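Long-range contacts in gamma-D-glutamyl-L-lysine dipeptidyl-peptidase (PDB 3H41), which probably hydrolyses the gamma-D-glutamyl-L-lysine bond of murein peptides as a cysteine peptidase of the NlpC/P60 family, releasing L-Ala-D-Glu: residues 127-132 with 166-171; 10-15 with 161-166; 24-29 with 44-49; 198-203 with 289-294; 245-250 with 301-306. All coordinates share one frame; numbering follows the deposited sequence.

Contacts 1 and 2 belong to the YkfC SH3b2 domain and its border with the N-terminal part of the chain. They share Gln166, and Leu162 of contact 2 packs on Leu129 and Ile131 of contact 1. Contact 3 lies apart, between the loop after strand 15-19 and helices 39-45 and 48-56. The side chain of its Met46 is about 13 Å from the bound alanine. Contacts 4 and 5 both reach the NlpC/P60 sheet and touch through Leu294 and Leu250. In contact 4 the side chain of Glu290 is about 3 Å from that of His281, an inferred active-site residue, and that of Val289 about 13 Å from the bound D-glutamic acid.

Contact 1: 127-132 with 166-171; sequences AILYIN and QKAWLR. With PO4 (phosphate ion), chain D.
The indole of Trp169 carries the Tyr130 side chain over one face. Tyr130 CB sits above the five-membered ring, 3.8 Å from its centroid, a CH-pi contact. Tyr130 CD2 lies above the same face, toward the rim. The two ring planes are turned 37° from each other, so the aromatic pair is oblique. At the indole edge, in its plane, Asn132 CB approaches CD1 of Trp169. Trp169 chi1 (72°) sets CG between N and C; the indole beyond it ends nearer to strand 127-131.

The strands 127-131 and 167-171 run antiparallel. Tyr130 and Trp169 form a hydrogen-bonded pair. Tyr130 N donates to Trp169 O at 2.8 Å, and Trp169 N returns a bond to Tyr130 O. Asn132 N adds a third bond, to Lys167 O. On the other face of the sheet Leu129 and Leu170 lie side by side, with their CD2 atoms 3.5 Å apart. Gln166 OE1 lies near Ile131 CD1, and Gln166 NE2 donates to O4 of a phosphate, probably from the crystallisation liquor, at 2.8 Å. A water gives a hydrogen to Ile128 O and accepts from Arg171 N.

Buried Leu129, Ala168 and Leu170 turn their face of this SH3b2 sheet into the domain interior. The partly exposed Tyr130-Trp169 pair lies on the outer face, beside the backbone bonds.

Contact 2: 10-15 with 161-166; sequences FIDVSA and LLPNGQ. With PG4 (tetraethylene glycol), chain G; PO4 (phosphate ion), chain D.
Apolar packing is made by Pro163, whose CB lies 4.1 Å from Phe10 CB. Two carbon-oxygen contacts go with it. Pro163 CG comes to 3.3 Å from Ile11 O, and Asn164 CB to 3.6 Å from Asp12 OD1.

No direct hydrogen bond crosses the contact; the polar links are indirect. Water 2 donates to Asp12 OD2 and accepts from Asn164 ND2. A tetraethylene glycol donates through O1 to Asp12 OD1 and accepts from Asn164 N at 3.2 Å.

Bonds within 161-166 shape the turn. Leu162 to Gly165 is a type I beta turn, closed by Gly165 N to Leu162 O. Asn164 OD1 accepts from Gln166 N at 2.9 Å, an Asx turn, and Asn164 ND2 donates to Gln166 OE1.

The turn between strands 157-161 and 167-171 thus meets strand 8-11 of the five-stranded sheet through proline carbon. Between these two segments the polar links run through a water and a glycol, the latter probably from the crystallisation liquor.

Contact 3: 24-29 with 44-49; sequences SLRPID and KSMTLD
The 3-10 turn 27-29 meets the connection between helices 39-45 and 48-56. Ile28 and selenomethionine Met46 make the apolar part, with Ile28 CD1 3.8 Å from Met46 CG. Ile28 CG1 is anti to its backbone N (chi1 -156°) and comes to 3.4 Å from Ser45 OG. In this conformer, one of two, the Ser45 hydroxyl is hydrogen-bonded to Trp42 O. Water 3 then bridges the two segments, donating to both Ile28 O and Ser45 OG. These Ser45 OG contacts are doubtful for the other conformer.

Arg26 crosses Met46 at about a right angle, and its NH2 lies 3.6 Å from Met46 SE. Its guanidinium is held by Asp29 in a side-on salt bridge. NE donates to OD2 at 2.8 Å, nearly straight at 173°, and NH2 donates to OD1, which is met on its syn lone pair. OD2 takes a second bond on its anti lone pair from Arg26 N. Ile28 CG2 lies over one guanidinium face, toward its rim. Three bonds therefore fix the arginine and aspartate against each other beside the selenium.

Arg26 NH1 bonds Glu50 O of helix 48-56, and Asp29 OD1 bonds Trp42 NE1 of helix 39-45. The pair thus ties the loop after strand 15-19 to both helices.

Contact 4: 198-203 with 289-294; sequences MFLGLP and VEIIPL
Val289 CB presses on Phe199 O at 3.2 Å. Its CG2 lies 4.1 Å from Phe199 CB and 4.2 Å from Leu202 CB. Val289 CG1 is anti to the backbone N (chi1 174°) and faces Leu200, whose CD2 is 4.2 Å away. The same CD2 also touches Glu290 CA at 3.7 Å and Ile291 CG1.

Two backbone bonds hold Val289 between them. Gly201 N donates to Val289 O at 2.8 Å, nearly straight and on a lone pair. Val289 N donates to Leu202 O from above the carbonyl plane. Phe199 to Leu202 form a type II beta turn, closed by Leu202 N to Phe199 O, and Gly201 takes the positive phi (92°) of its third position. The turn meets the start of strand 290-293, an outermost strand of the NlpC/P60 sheet.

Further out, Phe219 of helix 218-225 touches both Phe199 and Val289. The Phe199 ring meets Phe214 and Tyr144 edge-to-face. Glu290 CB leads away from the turn; OE2 bonds NE2 of His281, probably an active-site residue, and forms a salt bridge with Arg287.

Contact 5: 245-250 with 301-306; sequences VDKEHL and EEYAGA
Leu250 sets its CD2 tight against Ala306 CB at 3.4 Å. It also comes to the phenol of Tyr303 tip to tip, with CD2 4.1 Å from Tyr303 OH. In one of its two conformers Lys247 lays CD over one face of the Tyr303 ring, 4.2 Å from the centroid and 21° off the ring normal. This is a CH-pi contact, offset toward the rim near CZ. The opposite face carries Gly305 N, also toward the rim. Val245 CB adds a looser contact with Ala306 CB.

The polar links are few. Val245 N donates to Ala306 O at 2.9 Å, from above the carbonyl plane. Val245 O receives hydrogens from two waters. Water 4 is also hydrogen-bonded to Tyr303 OH, at the ring edge, and water 5 accepts from Ala306 N. Within 245-250, His249 ND1 donates to Asp246 OD1 at 2.7 Å, on its syn lone pair and in the imidazole plane.

Leu250, Tyr303 and Ala306 also pack on Ile256 of strand 255-259. The contact lies at one edge of the antiparallel NlpC/P60 sheet, where the outermost strand 243-245 lies beside strand 303-308 and leads into a 3-10 turn.

Contact 1: 127-132 with 166-171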
# COMPACT_ATOMS: atom_id res chain seq x y z
N ALA A 127 -3.96 11.21 6.52
CA ALA A 127 -4.30 12.64 6.62
C ALA A 127 -5.77 12.80 6.37
O ALA A 127 -6.36 11.92 5.73
CB ALA A 127 -3.52 13.45 5.56
N ILE A 128 -6.35 13.92 6.80
CA ILE A 128 -7.77 14.24 6.52
C ILE A 128 -7.92 15.14 5.27
O ILE A 128 -7.29 16.18 5.15
CB ILE A 128 -8.48 14.87 7.76
CG1 ILE A 128 -8.25 14.01 9.01
CG2 ILE A 128 -10.09 15.09 7.50
CD1 ILE A 128 -8.72 12.55 8.89
N LEU A 129 -8.76 14.67 4.34
CA LEU A 129 -9.24 15.47 3.20
C LEU A 129 -10.59 16.02 3.55
O LEU A 129 -11.44 15.27 4.08
CB LEU A 129 -9.40 14.58 1.96
CG LEU A 129 -8.19 14.24 1.14
CD1 LEU A 129 -8.61 13.35 0.00
CD2 LEU A 129 -7.59 15.51 0.63
N TYR A 130 -10.82 17.30 3.24
CA TYR A 130 -12.11 17.98 3.49
C TYR A 130 -12.80 18.23 2.17
O TYR A 130 -12.24 18.89 1.31
CB TYR A 130 -11.91 19.33 4.21
CG TYR A 130 -11.11 19.12 5.48
CD1 TYR A 130 -11.72 18.64 6.64
CD2 TYR A 130 -9.75 19.33 5.51
CE1 TYR A 130 -11.00 18.41 7.79
CE2 TYR A 130 -9.00 19.06 6.67
CZ TYR A 130 -9.64 18.61 7.80
OH TYR A 130 -8.97 18.33 8.96
N ILE A 131 -13.99 17.68 2.00
CA ILE A 131 -14.73 17.80 0.74
C ILE A 131 -15.38 19.18 0.78
O ILE A 131 -16.05 19.54 1.75
CB ILE A 131 -15.76 16.69 0.53
CG1 ILE A 131 -15.09 15.30 0.70
CG2 ILE A 131 -16.43 16.78 -0.88
CD1 ILE A 131 -15.98 14.09 0.24
N ASN A 132 -15.10 19.97 -0.26
CA ASN A 132 -15.55 21.33 -0.37
C ASN A 132 -15.66 21.74 -1.84
O ASN A 132 -14.65 21.88 -2.53
CB ASN A 132 -14.62 22.29 0.39
CG ASN A 132 -15.24 23.63 0.61
OD1 ASN A 132 -15.93 24.15 -0.27
ND2 ASN A 132 -15.06 24.19 1.81
N GLN A 166 -15.97 14.93 -6.98
CA GLN A 166 -16.01 16.00 -5.98
C GLN A 166 -14.63 16.62 -5.81
O GLN A 166 -13.60 16.05 -6.20
CB GLN A 166 -16.54 15.49 -4.63
CG GLN A 166 -18.00 15.09 -4.65
CD GLN A 166 -18.49 14.66 -3.28
OE1 GLN A 166 -18.00 13.65 -2.72
NE2 GLN A 166 -19.45 15.43 -2.72
N LYS A 167 -14.63 17.81 -5.24
CA LYS A 167 -13.41 18.56 -4.93
C LYS A 167 -13.22 18.57 -3.41
O LYS A 167 -14.20 18.55 -2.64
CB LYS A 167 -13.54 19.97 -5.47
CG LYS A 167 -13.72 20.04 -7.00
CD LYS A 167 -13.72 21.48 -7.49
CE LYS A 167 -13.78 21.59 -9.03
NZ LYS A 167 -14.92 20.84 -9.59
N ALA A 168 -11.95 18.58 -3.02
CA ALA A 168 -11.52 18.45 -1.64
C ALA A 168 -10.24 19.19 -1.43
O ALA A 168 -9.50 19.53 -2.38
CB ALA A 168 -11.31 16.97 -1.28
N TRP A 169 -9.87 19.35 -0.17
CA TRP A 169 -8.62 19.99 0.16
C TRP A 169 -7.93 19.37 1.36
O TRP A 169 -8.60 18.73 2.18
CB TRP A 169 -8.85 21.47 0.37
CG TRP A 169 -9.57 21.87 1.63
CD1 TRP A 169 -10.91 22.06 1.80
CD2 TRP A 169 -8.95 22.23 2.86
NE1 TRP A 169 -11.16 22.48 3.09
CE2 TRP A 169 -9.96 22.58 3.77
CE3 TRP A 169 -7.60 22.23 3.31
CZ2 TRP A 169 -9.70 22.97 5.10
CZ3 TRP A 169 -7.33 22.60 4.64
CH2 TRP A 169 -8.39 22.98 5.52
N LEU A 170 -6.61 19.52 1.42
CA LEU A 170 -5.81 19.06 2.56
C LEU A 170 -4.77 20.11 2.92
O LEU A 170 -4.37 20.91 2.08
CB LEU A 170 -5.13 17.72 2.31
CG LEU A 170 -4.12 17.62 1.18
CD1 LEU A 170 -3.20 16.41 1.44
CD2 LEU A 170 -4.83 17.52 -0.17
N ARG A 171 -4.36 20.11 4.18
CA ARG A 171 -3.27 20.99 4.60
C ARG A 171 -2.02 20.68 3.83
O ARG A 171 -1.73 19.52 3.56
CB ARG A 171 -3.01 20.84 6.10
CG ARG A 171 -4.04 21.48 7.00
CD ARG A 171 -3.75 22.96 7.18
NE ARG A 171 -4.81 23.62 7.93
CZ ARG A 171 -4.76 24.84 8.43
NH1 ARG A 171 -3.70 25.62 8.25
NH2 ARG A 171 -5.83 25.33 9.06
P PO4 D . -21.94 15.07 -0.36
O1 PO4 D . -22.47 15.74 -1.60
O2 PO4 D . -22.82 15.49 0.83
O3 PO4 D . -22.06 13.58 -0.57
O4 PO4 D . -20.51 15.46 -0.11
O HOH W 1 -5.43 18.04 6.10

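Contact 2: 10-15 with 161-166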
# COMPACT_ATOMS: atom_id res chain seq x y z
N PHE A 10 -12.12 3.24 -10.91
CA PHE A 10 -11.24 3.82 -9.89
C PHE A 10 -11.70 3.49 -8.48
O PHE A 10 -12.88 3.53 -8.19
CB PHE A 10 -11.18 5.34 -10.10
CG PHE A 10 -10.55 5.71 -11.43
CD1 PHE A 10 -9.17 5.81 -11.57
CD2 PHE A 10 -11.33 5.84 -12.54
CE1 PHE A 10 -8.59 6.11 -12.80
CE2 PHE A 10 -10.76 6.13 -13.77
CZ PHE A 10 -9.39 6.26 -13.90
N ILE A 11 -10.76 3.24 -7.59
CA ILE A 11 -11.08 3.04 -6.17
C ILE A 11 -11.72 4.28 -5.56
O ILE A 11 -11.17 5.38 -5.68
CB ILE A 11 -9.80 2.67 -5.38
CG1 ILE A 11 -9.12 1.46 -6.01
CG2 ILE A 11 -10.11 2.44 -3.89
CD1 ILE A 11 -9.94 0.19 -6.09
N ASP A 12 -12.86 4.09 -4.88
CA ASP A 12 -13.69 5.18 -4.39
C ASP A 12 -13.71 5.22 -2.87
O ASP A 12 -14.50 5.95 -2.29
CB ASP A 12 -15.12 5.09 -4.97
CG ASP A 12 -15.94 6.38 -4.77
OD1 ASP A 12 -15.40 7.47 -4.96
OD2 ASP A 12 -17.14 6.31 -4.37
N VAL A 13 -12.80 4.47 -2.22
CA VAL A 13 -12.71 4.47 -0.77
C VAL A 13 -11.26 4.72 -0.41
O VAL A 13 -10.35 4.62 -1.27
CB VAL A 13 -13.26 3.12 -0.13
CG1 VAL A 13 -14.79 3.08 -0.24
CG2 VAL A 13 -12.62 1.87 -0.76
N SER A 14 -11.01 5.06 0.85
CA SER A 14 -9.63 5.38 1.24
C SER A 14 -8.69 4.22 0.90
O SER A 14 -7.64 4.41 0.29
CB SER A 14 -9.53 5.77 2.70
OG SER A 14 -10.06 4.71 3.51
N ALA A 15 -9.10 3.02 1.27
CA ALA A 15 -8.44 1.83 0.78
C ALA A 15 -9.43 0.66 0.63
O ALA A 15 -10.28 0.41 1.53
CB ALA A 15 -7.22 1.47 1.63
N LEU A 161 -8.93 16.83 -6.85
CA LEU A 161 -10.12 16.18 -7.38
C LEU A 161 -10.22 14.71 -6.90
O LEU A 161 -9.26 13.96 -7.02
CB LEU A 161 -10.08 16.20 -8.92
CG LEU A 161 -11.36 15.72 -9.62
CD1 LEU A 161 -12.52 16.69 -9.39
CD2 LEU A 161 -11.11 15.49 -11.10
N LEU A 162 -11.36 14.36 -6.33
CA LEU A 162 -11.67 12.99 -5.89
C LEU A 162 -12.16 12.12 -7.07
O LEU A 162 -12.69 12.62 -8.06
CB LEU A 162 -12.74 13.01 -4.81
CG LEU A 162 -12.31 13.80 -3.58
CD1 LEU A 162 -13.43 13.77 -2.56
CD2 LEU A 162 -11.00 13.25 -3.03
N PRO A 163 -12.01 10.79 -6.95
CA PRO A 163 -12.40 9.91 -8.05
C PRO A 163 -13.90 9.97 -8.40
O PRO A 163 -14.29 9.60 -9.51
CB PRO A 163 -12.01 8.50 -7.56
CG PRO A 163 -11.39 8.64 -6.27
CD PRO A 163 -11.23 10.09 -5.91
N ASN A 164 -14.73 10.41 -7.46
CA ASN A 164 -16.13 10.58 -7.75
C ASN A 164 -16.46 11.93 -8.41
O ASN A 164 -17.64 12.21 -8.65
CB ASN A 164 -16.98 10.35 -6.52
CG ASN A 164 -16.85 11.45 -5.49
OD1 ASN A 164 -16.01 12.34 -5.62
ND2 ASN A 164 -17.69 11.40 -4.47
N GLY A 165 -15.45 12.73 -8.71
CA GLY A 165 -15.67 14.08 -9.28
C GLY A 165 -15.88 15.22 -8.29
O GLY A 165 -15.96 16.38 -8.71
N GLN A 166 -15.97 14.93 -6.98
CA GLN A 166 -16.01 16.00 -5.98
C GLN A 166 -14.63 16.62 -5.81
O GLN A 166 -13.60 16.05 -6.20
CB GLN A 166 -16.54 15.49 -4.63
CG GLN A 166 -18.00 15.09 -4.65
CD GLN A 166 -18.49 14.66 -3.28
OE1 GLN A 166 -18.00 13.65 -2.72
NE2 GLN A 166 -19.45 15.43 -2.72
O1 PG4 G . -14.46 9.75 -4.35
C1 PG4 G . -14.24 9.95 -2.94
C2 PG4 G . -15.35 9.33 -2.10
O2 PG4 G . -15.39 9.89 -0.78
C3 PG4 G . -16.65 10.46 -0.43
C4 PG4 G . -16.78 10.59 1.08
O3 PG4 G . -16.24 9.41 1.68
P PO4 D . -21.94 15.07 -0.36
O1 PO4 D . -22.47 15.74 -1.60
O2 PO4 D . -22.82 15.49 0.83
O3 PO4 D . -22.06 13.58 -0.57
O4 PO4 D . -20.51 15.46 -0.11
O HOH W 2 -18.73 8.36 -4.26

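Contact 3: 24-29 with 44-49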
# COMPACT_ATOMS: atom_id res chain seq x y z
N SER A 24 -16.73 -13.59 0.82
CA SER A 24 -16.00 -14.32 1.86
C SER A 24 -15.88 -13.53 3.15
O SER A 24 -15.08 -13.88 4.01
CB SER A 24 -14.60 -14.67 1.36
OG SER A 24 -14.73 -15.61 0.31
N LEU A 25 -16.68 -12.49 3.30
CA LEU A 25 -16.54 -11.62 4.49
C LEU A 25 -17.09 -12.32 5.72
O LEU A 25 -18.10 -12.99 5.65
CB LEU A 25 -17.37 -10.35 4.33
CG LEU A 25 -17.05 -9.29 3.28
CD1 LEU A 25 -18.14 -8.23 3.26
CD2 LEU A 25 -15.75 -8.64 3.59
N ARG A 26 -16.45 -12.15 6.87
CA ARG A 26 -17.11 -12.36 8.15
C ARG A 26 -17.83 -11.09 8.57
O ARG A 26 -17.52 -10.00 8.07
CB ARG A 26 -16.06 -12.67 9.22
CG ARG A 26 -15.19 -13.85 8.92
CD ARG A 26 -13.98 -13.81 9.87
NE ARG A 26 -13.14 -12.66 9.61
CZ ARG A 26 -11.96 -12.44 10.16
NH1 ARG A 26 -11.47 -13.28 11.08
NH2 ARG A 26 -11.25 -11.38 9.78
N PRO A 27 -18.72 -11.20 9.57
CA PRO A 27 -19.37 -9.98 10.06
C PRO A 27 -18.37 -8.91 10.55
O PRO A 27 -18.58 -7.74 10.32
CB PRO A 27 -20.25 -10.48 11.18
CG PRO A 27 -20.58 -11.89 10.80
CD PRO A 27 -19.39 -12.43 10.06
N ILE A 28 -17.28 -9.33 11.20
CA ILE A 28 -16.24 -8.40 11.66
C ILE A 28 -15.53 -7.70 10.48
O ILE A 28 -14.92 -6.68 10.68
CB ILE A 28 -15.18 -9.12 12.54
CG1 ILE A 28 -14.47 -8.11 13.46
CG2 ILE A 28 -14.24 -10.00 11.69
CD1 ILE A 28 -13.89 -8.77 14.72
N ASP A 29 -15.63 -8.23 9.27
CA ASP A 29 -14.96 -7.61 8.13
C ASP A 29 -15.78 -6.54 7.39
O ASP A 29 -15.28 -5.88 6.47
CB ASP A 29 -14.51 -8.65 7.12
CG ASP A 29 -13.65 -9.69 7.72
OD1 ASP A 29 -12.64 -9.29 8.34
OD2 ASP A 29 -14.03 -10.88 7.62
N LYS A 44 -8.78 -2.64 14.54
CA LYS A 44 -8.70 -2.53 15.98
C LYS A 44 -9.73 -3.43 16.69
O LYS A 44 -9.55 -3.76 17.84
CB LYS A 44 -8.79 -1.06 16.43
CG LYS A 44 -7.55 -0.29 15.99
CD LYS A 44 -7.39 1.11 16.58
CE LYS A 44 -6.09 1.80 16.05
NZ LYS A 44 -4.81 0.94 15.92
N SER A 45 -10.78 -3.84 15.99
CA SER A 45 -11.82 -4.71 16.53
C SER A 45 -11.39 -6.19 16.57
O SER A 45 -11.99 -6.98 17.30
CB SER A 45 -13.10 -4.60 15.70
OG SER A 45 -12.98 -5.17 14.41
N MSE A 46 -10.39 -6.55 15.76
CA MSE A 46 -10.00 -7.94 15.60
C MSE A 46 -9.03 -8.45 16.67
O MSE A 46 -8.03 -7.79 17.02
CB MSE A 46 -9.39 -8.17 14.21
CG MSE A 46 -10.44 -8.29 13.11
SE MSE A 46 -9.55 -8.70 11.45
CE MSE A 46 -8.91 -6.91 10.89
N THR A 47 -9.33 -9.63 17.17
CA THR A 47 -8.37 -10.38 17.96
C THR A 47 -7.21 -10.83 17.07
O THR A 47 -7.30 -10.83 15.82
CB THR A 47 -8.98 -11.62 18.54
OG1 THR A 47 -9.44 -12.47 17.47
CG2 THR A 47 -10.13 -11.32 19.56
N LEU A 48 -6.14 -11.28 17.71
CA LEU A 48 -5.04 -11.92 16.97
C LEU A 48 -5.51 -13.07 16.08
O LEU A 48 -5.13 -13.14 14.89
CB LEU A 48 -3.89 -12.36 17.90
CG LEU A 48 -2.72 -13.07 17.24
CD1 LEU A 48 -2.04 -12.14 16.18
CD2 LEU A 48 -1.72 -13.61 18.28
N ASP A 49 -6.29 -14.00 16.64
CA ASP A 49 -6.77 -15.14 15.87
C ASP A 49 -7.55 -14.65 14.65
O ASP A 49 -7.45 -15.24 13.56
CB ASP A 49 -7.70 -16.05 16.70
CG ASP A 49 -6.96 -16.94 17.69
OD1 ASP A 49 -5.79 -17.30 17.45
OD2 ASP A 49 -7.56 -17.26 18.74
O HOH W 3 -14.95 -4.76 12.75

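Contact 4: 198-203 with 289-294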
# COMPACT_ATOMS: atom_id res chain seq x y z
N MSE A 198 8.24 6.72 9.92
CA MSE A 198 6.98 7.38 10.24
C MSE A 198 5.93 6.40 10.75
O MSE A 198 5.02 6.80 11.49
CB MSE A 198 6.41 8.14 9.03
CG MSE A 198 7.34 9.24 8.48
SE MSE A 198 6.24 10.39 7.30
CE MSE A 198 5.46 9.07 6.20
N PHE A 199 6.04 5.13 10.34
CA PHE A 199 5.02 4.14 10.65
C PHE A 199 5.33 3.27 11.85
O PHE A 199 4.58 2.35 12.11
CB PHE A 199 4.80 3.24 9.43
CG PHE A 199 4.31 3.97 8.20
CD1 PHE A 199 2.97 4.26 8.05
CD2 PHE A 199 5.18 4.37 7.24
CE1 PHE A 199 2.50 4.92 6.92
CE2 PHE A 199 4.72 5.08 6.10
CZ PHE A 199 3.39 5.31 5.94
N LEU A 200 6.43 3.52 12.56
CA LEU A 200 6.81 2.71 13.71
C LEU A 200 5.61 2.58 14.67
O LEU A 200 4.95 3.57 15.01
CB LEU A 200 8.08 3.27 14.41
CG LEU A 200 9.43 3.11 13.70
CD1 LEU A 200 10.51 4.05 14.32
CD2 LEU A 200 9.89 1.62 13.72
N GLY A 201 5.26 1.35 15.04
CA GLY A 201 4.08 1.11 15.91
C GLY A 201 2.76 0.84 15.22
O GLY A 201 1.75 0.58 15.89
N LEU A 202 2.73 0.91 13.89
CA LEU A 202 1.52 0.61 13.14
C LEU A 202 1.30 -0.89 13.08
O LEU A 202 2.15 -1.62 12.53
CB LEU A 202 1.58 1.20 11.72
CG LEU A 202 0.38 0.91 10.78
CD1 LEU A 202 -0.99 1.58 11.19
CD2 LEU A 202 0.78 1.31 9.30
N PRO A 203 0.19 -1.39 13.64
CA PRO A 203 -0.05 -2.83 13.60
C PRO A 203 -0.17 -3.43 12.23
O PRO A 203 -0.77 -2.84 11.31
CB PRO A 203 -1.37 -2.98 14.38
CG PRO A 203 -1.37 -1.81 15.25
CD PRO A 203 -0.91 -0.72 14.37
N VAL A 289 5.00 -2.25 12.86
CA VAL A 289 6.19 -1.74 12.20
C VAL A 289 7.26 -1.47 13.28
O VAL A 289 7.02 -0.74 14.27
CB VAL A 289 5.93 -0.48 11.36
CG1 VAL A 289 7.26 0.07 10.83
CG2 VAL A 289 4.97 -0.82 10.19
N GLU A 290 8.44 -2.02 13.05
CA GLU A 290 9.48 -2.06 14.06
C GLU A 290 10.86 -2.13 13.44
O GLU A 290 11.04 -2.55 12.29
CB GLU A 290 9.30 -3.30 14.93
CG GLU A 290 9.64 -4.61 14.17
CD GLU A 290 9.43 -5.90 15.01
OE1 GLU A 290 8.73 -5.84 16.05
OE2 GLU A 290 9.97 -6.96 14.61
N ILE A 291 11.86 -1.81 14.27
CA ILE A 291 13.25 -1.93 13.89
C ILE A 291 13.90 -3.01 14.76
O ILE A 291 13.83 -2.95 15.99
CB ILE A 291 13.99 -0.57 14.08
CG1 ILE A 291 13.60 0.43 12.98
CG2 ILE A 291 15.48 -0.75 14.15
CD1 ILE A 291 13.99 1.87 13.25
N ILE A 292 14.55 -3.98 14.14
CA ILE A 292 15.25 -5.07 14.85
C ILE A 292 16.59 -5.41 14.19
O ILE A 292 16.86 -5.04 13.04
CB ILE A 292 14.39 -6.38 14.98
CG1 ILE A 292 14.05 -6.98 13.62
CG2 ILE A 292 13.14 -6.16 15.81
CD1 ILE A 292 13.44 -8.38 13.73
N PRO A 293 17.45 -6.13 14.92
CA PRO A 293 18.71 -6.49 14.28
C PRO A 293 18.47 -7.49 13.19
O PRO A 293 17.56 -8.34 13.33
CB PRO A 293 19.52 -7.16 15.41
CG PRO A 293 18.90 -6.68 16.69
CD PRO A 293 17.45 -6.36 16.38
N LEU A 294 19.32 -7.48 12.16
CA LEU A 294 19.32 -8.52 11.15
C LEU A 294 19.66 -9.87 11.79
O LEU A 294 19.09 -10.90 11.45
CB LEU A 294 20.29 -8.18 10.02
CG LEU A 294 20.48 -9.20 8.89
CD1 LEU A 294 19.14 -9.67 8.23
CD2 LEU A 294 21.40 -8.57 7.89

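Contact 5: 245-250 with 301-306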
# COMPACT_ATOMS: atom_id res chain seq x y z
N VAL A 245 22.39 -8.47 -4.32
CA VAL A 245 23.42 -7.91 -3.45
C VAL A 245 23.92 -9.03 -2.53
O VAL A 245 23.12 -9.81 -2.01
CB VAL A 245 22.84 -6.76 -2.56
CG1 VAL A 245 23.89 -6.26 -1.54
CG2 VAL A 245 22.35 -5.58 -3.43
N ASP A 246 25.23 -9.10 -2.33
CA ASP A 246 25.82 -10.14 -1.46
C ASP A 246 25.91 -9.63 -0.03
O ASP A 246 26.01 -8.42 0.21
CB ASP A 246 27.18 -10.62 -2.00
CG ASP A 246 28.28 -9.57 -1.88
OD1 ASP A 246 28.69 -9.24 -0.75
OD2 ASP A 246 28.76 -9.08 -2.93
N LYS A 247 25.83 -10.54 0.93
CA LYS A 247 25.76 -10.20 2.36
C LYS A 247 26.83 -9.19 2.77
O LYS A 247 26.56 -8.26 3.55
CB LYS A 247 25.87 -11.48 3.20
CG LYS A 247 25.98 -11.30 4.72
CD LYS A 247 24.65 -11.46 5.45
CE LYS A 247 24.88 -11.50 6.93
NZ LYS A 247 25.60 -10.29 7.37
N GLU A 248 28.03 -9.34 2.22
CA GLU A 248 29.15 -8.45 2.54
C GLU A 248 28.99 -7.03 1.99
O GLU A 248 29.77 -6.14 2.34
CB GLU A 248 30.46 -9.03 1.98
N HIS A 249 28.01 -6.83 1.10
CA HIS A 249 27.82 -5.56 0.42
C HIS A 249 26.49 -4.86 0.71
O HIS A 249 26.12 -3.90 -0.01
CB HIS A 249 28.02 -5.77 -1.08
CG HIS A 249 29.46 -5.85 -1.47
ND1 HIS A 249 30.15 -7.05 -1.51
CD2 HIS A 249 30.35 -4.89 -1.80
CE1 HIS A 249 31.40 -6.82 -1.87
NE2 HIS A 249 31.55 -5.52 -2.05
N LEU A 250 25.82 -5.27 1.78
CA LEU A 250 24.55 -4.68 2.14
C LEU A 250 24.69 -3.19 2.41
O LEU A 250 25.62 -2.75 3.09
CB LEU A 250 23.94 -5.33 3.38
CG LEU A 250 23.18 -6.63 3.29
CD1 LEU A 250 22.65 -6.95 4.69
CD2 LEU A 250 22.05 -6.51 2.31
N GLU A 301 18.71 -17.42 10.31
CA GLU A 301 18.78 -18.75 9.72
C GLU A 301 18.05 -18.86 8.40
O GLU A 301 18.37 -19.74 7.58
CB GLU A 301 18.21 -19.83 10.68
CG GLU A 301 19.04 -20.08 11.93
CD GLU A 301 18.76 -19.10 13.09
OE1 GLU A 301 17.91 -18.18 12.92
OE2 GLU A 301 19.37 -19.25 14.18
N GLU A 302 17.08 -17.97 8.18
CA GLU A 302 16.25 -17.97 6.97
C GLU A 302 16.69 -16.92 5.92
O GLU A 302 16.04 -16.80 4.87
CB GLU A 302 14.78 -17.75 7.34
CG GLU A 302 14.09 -18.98 7.97
CD GLU A 302 12.59 -18.96 7.88
OE1 GLU A 302 12.00 -17.88 7.61
OE2 GLU A 302 11.99 -20.04 8.07
N TYR A 303 17.78 -16.21 6.20
CA TYR A 303 18.35 -15.24 5.28
C TYR A 303 18.42 -15.86 3.88
O TYR A 303 19.01 -16.93 3.70
CB TYR A 303 19.73 -14.81 5.74
CG TYR A 303 20.31 -13.71 4.90
CD1 TYR A 303 19.99 -12.38 5.15
CD2 TYR A 303 21.15 -14.00 3.82
CE1 TYR A 303 20.50 -11.36 4.35
CE2 TYR A 303 21.67 -12.97 3.01
CZ TYR A 303 21.34 -11.66 3.30
OH TYR A 303 21.82 -10.61 2.54
N ALA A 304 17.80 -15.19 2.91
CA ALA A 304 17.69 -15.72 1.56
C ALA A 304 18.10 -14.71 0.51
O ALA A 304 17.59 -14.77 -0.61
CB ALA A 304 16.26 -16.17 1.29
N GLY A 305 18.94 -13.77 0.88
CA GLY A 305 19.54 -12.84 -0.10
C GLY A 305 19.00 -11.42 0.01
O GLY A 305 18.19 -11.12 0.87
N ALA A 306 19.53 -10.53 -0.83
CA ALA A 306 19.20 -9.12 -0.75
C ALA A 306 19.17 -8.54 -2.15
O ALA A 306 19.89 -9.02 -3.05
CB ALA A 306 20.19 -8.37 0.17
O HOH W 4 22.87 -11.47 0.25
O HOH W 5 21.49 -11.52 -2.97